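Putative alpha-L-fucosidase (Bacteroides thetaiotaomicron, PDB 4H41) is a putative alpha-L-fucosidase, probably a glycoside hydrolase that helps a gut bacterium break down host glycans. Local coordinates at residues Gly52-Lys64 and Asp103-Lys115. Residues are numbered along the deposited sequence; the frame is centred on the assembly and turned at random.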
loop_
_atom_site.group_PDB
_atom_site.type_symbol
_atom_site.label_atom_id
_atom_site.label_comp_id
_atom_site.label_asym_id
_atom_site.label_seq_id
_atom_site.Cartn_x
_atom_site.Cartn_y
_atom_site.Cartn_z
ATOM N N GLY B 52 1.980 15.673 -14.494
ATOM C CA GLY B 52 2.552 16.661 -15.383
ATOM C C GLY B 52 2.069 18.036 -14.966
ATOM O O GLY B 52 1.427 18.195 -13.917
ATOM N N GLU B 53 2.389 19.051 -15.765
ATOM C CA GLU B 53 2.016 20.425 -15.415
ATOM C C GLU B 53 0.500 20.596 -15.272
ATOM O O GLU B 53 0.067 21.351 -14.415
ATOM C CB GLU B 53 2.555 21.422 -16.439
ATOM C CG GLU B 53 2.368 22.854 -15.960
ATOM C CD GLU B 53 3.267 23.898 -16.568
ATOM O OE1 GLU B 53 4.452 23.599 -16.843
ATOM O OE2 GLU B 53 2.830 25.068 -16.607
ATOM N N LYS B 54 -0.307 19.894 -16.070
ATOM C CA LYS B 54 -1.778 20.011 -15.951
ATOM C C LYS B 54 -2.280 19.605 -14.572
ATOM O O LYS B 54 -3.098 20.308 -13.952
ATOM C CB LYS B 54 -2.457 19.146 -17.006
ATOM C CG LYS B 54 -3.960 19.287 -17.076
ATOM C CD LYS B 54 -4.544 18.299 -18.088
ATOM C CE LYS B 54 -5.857 18.767 -18.637
ATOM N NZ LYS B 54 -6.578 17.693 -19.379
ATOM N N GLU B 55 -1.782 18.472 -14.089
ATOM C CA GLU B 55 -2.143 17.951 -12.774
ATOM C C GLU B 55 -1.620 18.847 -11.663
ATOM O O GLU B 55 -2.336 19.103 -10.683
ATOM C CB GLU B 55 -1.587 16.537 -12.594
ATOM C CG GLU B 55 -2.274 15.493 -13.463
ATOM C CD GLU B 55 -1.892 15.499 -14.926
ATOM O OE1 GLU B 55 -0.751 15.905 -15.242
ATOM O OE2 GLU B 55 -2.714 15.059 -15.758
ATOM N N TRP B 56 -0.400 19.373 -11.818
ATOM C CA TRP B 56 0.161 20.254 -10.777
ATOM C C TRP B 56 -0.604 21.560 -10.717
ATOM O O TRP B 56 -0.911 22.036 -9.622
ATOM C CB TRP B 56 1.651 20.484 -10.993
ATOM C CG TRP B 56 2.470 19.397 -10.383
ATOM C CD1 TRP B 56 3.187 18.436 -11.028
ATOM C CD2 TRP B 56 2.597 19.128 -8.986
ATOM N NE1 TRP B 56 3.794 17.609 -10.111
ATOM C CE2 TRP B 56 3.439 18.006 -8.850
ATOM C CE3 TRP B 56 2.034 19.691 -7.832
ATOM C CZ2 TRP B 56 3.729 17.432 -7.597
ATOM C CZ3 TRP B 56 2.416 19.184 -6.596
ATOM C CH2 TRP B 56 3.247 18.062 -6.495
ATOM N N ASP B 57 -1.008 22.109 -11.858
ATOM C CA ASP B 57 -1.827 23.322 -11.883
ATOM C C ASP B 57 -3.140 23.092 -11.130
ATOM O O ASP B 57 -3.543 23.912 -10.296
ATOM C CB ASP B 57 -2.109 23.748 -13.320
ATOM C CG ASP B 57 -3.107 24.887 -13.393
ATOM O OD1 ASP B 57 -2.702 26.042 -13.140
ATOM O OD2 ASP B 57 -4.303 24.608 -13.585
ATOM N N LEU B 58 -3.786 21.978 -11.396
ATOM C CA LEU B 58 -5.034 21.646 -10.694
ATOM C C LEU B 58 -4.790 21.457 -9.182
ATOM O O LEU B 58 -5.591 21.913 -8.365
ATOM C CB LEU B 58 -5.645 20.391 -11.311
ATOM C CG LEU B 58 -6.895 19.815 -10.648
ATOM C CD1 LEU B 58 -8.040 20.830 -10.687
ATOM C CD2 LEU B 58 -7.335 18.501 -11.342
ATOM N N ASP B 59 -3.663 20.846 -8.797
ATOM C CA ASP B 59 -3.385 20.700 -7.368
ATOM C C ASP B 59 -3.165 22.032 -6.703
ATOM O O ASP B 59 -3.636 22.221 -5.573
ATOM C CB ASP B 59 -2.183 19.769 -7.057
ATOM C CG ASP B 59 -2.621 18.721 -6.068
ATOM O OD1 ASP B 59 -3.713 18.163 -6.254
ATOM O OD2 ASP B 59 -1.883 18.484 -5.085
ATOM N N PHE B 60 -2.528 22.971 -7.381
ATOM C CA PHE B 60 -2.334 24.305 -6.802
ATOM C C PHE B 60 -3.698 24.981 -6.577
ATOM O O PHE B 60 -3.871 25.728 -5.605
ATOM C CB PHE B 60 -1.422 25.156 -7.670
ATOM C CG PHE B 60 0.048 25.056 -7.295
ATOM C CD1 PHE B 60 0.744 23.856 -7.454
ATOM C CD2 PHE B 60 0.738 26.164 -6.812
ATOM C CE1 PHE B 60 2.096 23.752 -7.109
ATOM C CE2 PHE B 60 2.104 26.072 -6.508
ATOM C CZ PHE B 60 2.780 24.878 -6.702
ATOM N N GLN B 61 -4.675 24.731 -7.469
ATOM C CA GLN B 61 -6.039 25.234 -7.290
ATOM C C GLN B 61 -6.698 24.629 -6.039
ATOM O O GLN B 61 -7.337 25.372 -5.280
ATOM C CB GLN B 61 -6.903 24.928 -8.509
ATOM C CG GLN B 61 -6.486 25.644 -9.786
ATOM C CD GLN B 61 -7.361 25.212 -10.914
ATOM O OE1 GLN B 61 -8.588 25.302 -10.809
ATOM N NE2 GLN B 61 -6.775 24.795 -12.036
ATOM N N HIS B 62 -6.494 23.312 -5.795
ATOM C CA HIS B 62 -7.055 22.639 -4.603
ATOM C C HIS B 62 -6.400 23.219 -3.345
ATOM O O HIS B 62 -7.065 23.406 -2.328
ATOM C CB HIS B 62 -6.875 21.081 -4.636
ATOM C CG HIS B 62 -7.621 20.362 -5.733
ATOM N ND1 HIS B 62 -8.971 20.592 -5.963
ATOM C CD2 HIS B 62 -7.204 19.371 -6.549
ATOM C CE1 HIS B 62 -9.314 19.787 -6.960
ATOM N NE2 HIS B 62 -8.275 19.038 -7.358
HETATM N N MSE B 63 -5.102 23.566 -3.431
HETATM C CA MSE B 63 -4.385 24.183 -2.311
HETATM C C MSE B 63 -4.904 25.564 -2.023
HETATM O O MSE B 63 -5.172 25.907 -0.875
HETATM C CB MSE B 63 -2.881 24.279 -2.620
HETATM C CG MSE B 63 -2.160 22.953 -2.692
HETATM SE SE MSE B 63 -0.361 23.341 -3.371
HETATM C CE MSE B 63 0.137 21.548 -3.902
ATOM N N LYS B 64 -5.093 26.359 -3.080
ATOM C CA LYS B 64 -5.557 27.735 -2.921
ATOM C C LYS B 64 -6.922 27.801 -2.266
ATOM O O LYS B 64 -7.164 28.677 -1.420
ATOM C CB LYS B 64 -5.605 28.429 -4.284
ATOM C CG LYS B 64 -5.873 29.937 -4.244
ATOM C CD LYS B 64 -4.684 30.681 -3.723
ATOM C CE LYS B 64 -4.841 32.177 -3.738
ATOM N NZ LYS B 64 -3.611 32.770 -3.180
ATOM N N ASP B 103 11.313 25.598 -12.291
ATOM C CA ASP B 103 10.645 26.543 -13.188
ATOM C C ASP B 103 9.130 26.376 -13.079
ATOM O O ASP B 103 8.406 27.356 -12.929
ATOM C CB ASP B 103 11.084 26.305 -14.640
ATOM C CG ASP B 103 10.185 26.997 -15.658
ATOM O OD1 ASP B 103 10.257 28.233 -15.764
ATOM O OD2 ASP B 103 9.353 26.302 -16.293
HETATM N N MSE B 104 8.653 25.132 -13.124
HETATM C CA MSE B 104 7.219 24.867 -13.089
HETATM C C MSE B 104 6.606 25.342 -11.801
HETATM O O MSE B 104 5.593 26.045 -11.842
HETATM C CB MSE B 104 6.924 23.365 -13.261
HETATM C CG MSE B 104 5.453 23.076 -13.428
HETATM SE SE MSE B 104 5.121 21.197 -13.248
HETATM C CE MSE B 104 5.476 21.046 -11.319
ATOM N N TYR B 105 7.178 24.949 -10.666
ATOM C CA TYR B 105 6.629 25.364 -9.369
ATOM C C TYR B 105 6.687 26.860 -9.169
ATOM O O TYR B 105 5.759 27.422 -8.612
ATOM C CB TYR B 105 7.338 24.671 -8.204
ATOM C CG TYR B 105 7.083 23.192 -8.132
ATOM C CD1 TYR B 105 5.786 22.677 -8.221
ATOM C CD2 TYR B 105 8.116 22.298 -7.871
ATOM C CE1 TYR B 105 5.541 21.319 -8.077
ATOM C CE2 TYR B 105 7.874 20.934 -7.732
ATOM C CZ TYR B 105 6.587 20.452 -7.834
ATOM O OH TYR B 105 6.350 19.114 -7.661
ATOM N N LEU B 106 7.766 27.511 -9.579
ATOM C CA LEU B 106 7.856 28.976 -9.464
ATOM C C LEU B 106 6.756 29.658 -10.284
ATOM O O LEU B 106 6.149 30.613 -9.791
ATOM C CB LEU B 106 9.222 29.456 -9.871
ATOM C CG LEU B 106 10.306 29.217 -8.822
ATOM C CD1 LEU B 106 11.684 29.386 -9.419
ATOM C CD2 LEU B 106 10.175 30.175 -7.659
ATOM N N ARG B 107 6.463 29.161 -11.493
ATOM C CA ARG B 107 5.402 29.733 -12.338
ATOM C C ARG B 107 4.033 29.486 -11.715
ATOM O O ARG B 107 3.185 30.372 -11.715
ATOM C CB ARG B 107 5.458 29.172 -13.764
ATOM C CG ARG B 107 6.598 29.778 -14.575
ATOM C CD ARG B 107 6.551 29.383 -16.042
ATOM N NE ARG B 107 6.843 27.965 -16.241
ATOM C CZ ARG B 107 5.962 26.993 -16.425
ATOM N NH1 ARG B 107 4.657 27.260 -16.449
ATOM N NH2 ARG B 107 6.374 25.737 -16.582
ATOM N N LEU B 108 3.811 28.289 -11.167
ATOM C CA LEU B 108 2.528 27.980 -10.542
ATOM C C LEU B 108 2.353 28.798 -9.258
ATOM O O LEU B 108 1.263 29.305 -9.013
ATOM C CB LEU B 108 2.397 26.480 -10.256
ATOM C CG LEU B 108 2.291 25.598 -11.492
ATOM C CD1 LEU B 108 2.272 24.132 -11.107
ATOM C CD2 LEU B 108 1.032 25.944 -12.336
ATOM N N ALA B 109 3.416 28.954 -8.454
ATOM C CA ALA B 109 3.341 29.767 -7.236
ATOM C C ALA B 109 2.996 31.196 -7.582
ATOM O O ALA B 109 2.166 31.802 -6.893
ATOM C CB ALA B 109 4.646 29.703 -6.453
ATOM N N GLU B 110 3.555 31.726 -8.678
ATOM C CA GLU B 110 3.240 33.095 -9.063
ATOM C C GLU B 110 1.797 33.214 -9.548
ATOM O O GLU B 110 1.091 34.157 -9.187
ATOM C CB GLU B 110 4.197 33.578 -10.140
ATOM C CG GLU B 110 3.946 35.025 -10.525
ATOM C CD GLU B 110 4.966 35.647 -11.448
ATOM O OE1 GLU B 110 5.941 34.949 -11.819
ATOM O OE2 GLU B 110 4.763 36.825 -11.828
ATOM N N LYS B 111 1.359 32.258 -10.330
ATOM C CA LYS B 111 -0.012 32.234 -10.842
ATOM C C LYS B 111 -1.036 32.255 -9.702
ATOM O O LYS B 111 -2.037 32.956 -9.799
ATOM C CB LYS B 111 -0.220 30.978 -11.691
ATOM C CG LYS B 111 -1.530 30.944 -12.445
ATOM C CD LYS B 111 -1.619 29.693 -13.295
ATOM C CE LYS B 111 -2.982 29.537 -13.905
ATOM N NZ LYS B 111 -3.019 28.352 -14.815
ATOM N N TYR B 112 -0.779 31.503 -8.632
ATOM C CA TYR B 112 -1.729 31.393 -7.517
ATOM C C TYR B 112 -1.330 32.228 -6.313
ATOM O O TYR B 112 -1.912 32.064 -5.249
ATOM C CB TYR B 112 -1.912 29.911 -7.142
ATOM C CG TYR B 112 -2.586 29.148 -8.257
ATOM C CD1 TYR B 112 -3.937 29.300 -8.506
ATOM C CD2 TYR B 112 -1.848 28.361 -9.137
ATOM C CE1 TYR B 112 -4.547 28.687 -9.589
ATOM C CE2 TYR B 112 -2.454 27.714 -10.205
ATOM C CZ TYR B 112 -3.802 27.901 -10.446
ATOM O OH TYR B 112 -4.424 27.314 -11.514
ATOM N N ASN B 113 -0.399 33.189 -6.506
ATOM C CA ASN B 113 0.056 34.140 -5.518
ATOM C C ASN B 113 0.484 33.453 -4.216
ATOM O O ASN B 113 0.023 33.778 -3.120
ATOM C CB ASN B 113 -1.011 35.210 -5.261
ATOM C CG ASN B 113 -0.439 36.468 -4.621
ATOM O OD1 ASN B 113 0.675 36.898 -4.917
ATOM N ND2 ASN B 113 -1.170 37.083 -3.721
HETATM N N MSE B 114 1.383 32.505 -4.353
HETATM C CA MSE B 114 1.984 31.790 -3.241
HETATM C C MSE B 114 3.486 32.080 -3.184
HETATM O O MSE B 114 4.079 32.472 -4.187
HETATM C CB MSE B 114 1.735 30.281 -3.380
HETATM C CG MSE B 114 0.246 29.881 -3.188
HETATM SE SE MSE B 114 0.121 28.084 -3.630
HETATM C CE MSE B 114 -1.778 27.883 -3.669
ATOM N N LYS B 115 4.092 31.910 -2.010
ATOM C CA LYS B 115 5.540 31.987 -1.819
ATOM C C LYS B 115 6.133 30.604 -2.007
ATOM O O LYS B 115 5.620 29.627 -1.457
ATOM C CB LYS B 115 5.910 32.513 -0.434
ATOM C CG LYS B 115 5.787 34.018 -0.341
ATOM C CD LYS B 115 6.461 34.526 0.929
ATOM C CE LYS B 115 6.408 36.015 1.171
ATOM N NZ LYS B 115 5.253 36.739 0.549
#
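Helices 53-64 and 103-111 run in the same general direction, their axes crossing at -38° with a closest approach of 10.3 Å, and the CA atoms of D57 and L108 lie 6.5 Å apart near the middle. There L108, a branched chain short enough to fit between helices, lays CB over the centre of the F60 ring, 3.7 Å from its centroid, and sends CD1 to W56 CB. The selenium of selenomethionine M63 lies over the opposite face of F60, toward the rim, so both faces have a neighbour. Toward the barrel, Y105 turns its edge to the face of W56 in a T-shaped pair, planes at 89°, while the flexible selenomethionine M104 bends at its last torsion (chi3 70°) to set CE over the five-membered ring.

Charged groups line the side of this apolar seam away from the barrel. R107 meets E53 end-on, NH1 to OE2 and NH2 to OE1, both 2.9 Å and nearly straight, and grips D103 side-on through NE and NH2; a guanidinium suits this place because its end and its side can serve two carboxylates at once. A leucine in place of R107 would probably leave the carboxylates of E53 and D103 without their shared counter-charge. Further along, D57 OD1 accepts from K111 NZ at 2.9 Å and Y112 OH at 2.7 Å, which arrive from opposite faces of the carboxylate. K64 NZ bonds Y112 O (2.8 Å) where N113, at positive phi, closes helix 103-111 in a Schellman motif.

Selenomethionine M114 then leads into strand 115-119, packing with F60 on V71 of strand 70-73: neighbouring outer helices of a TIM barrel, packed against each other and against its parallel strands.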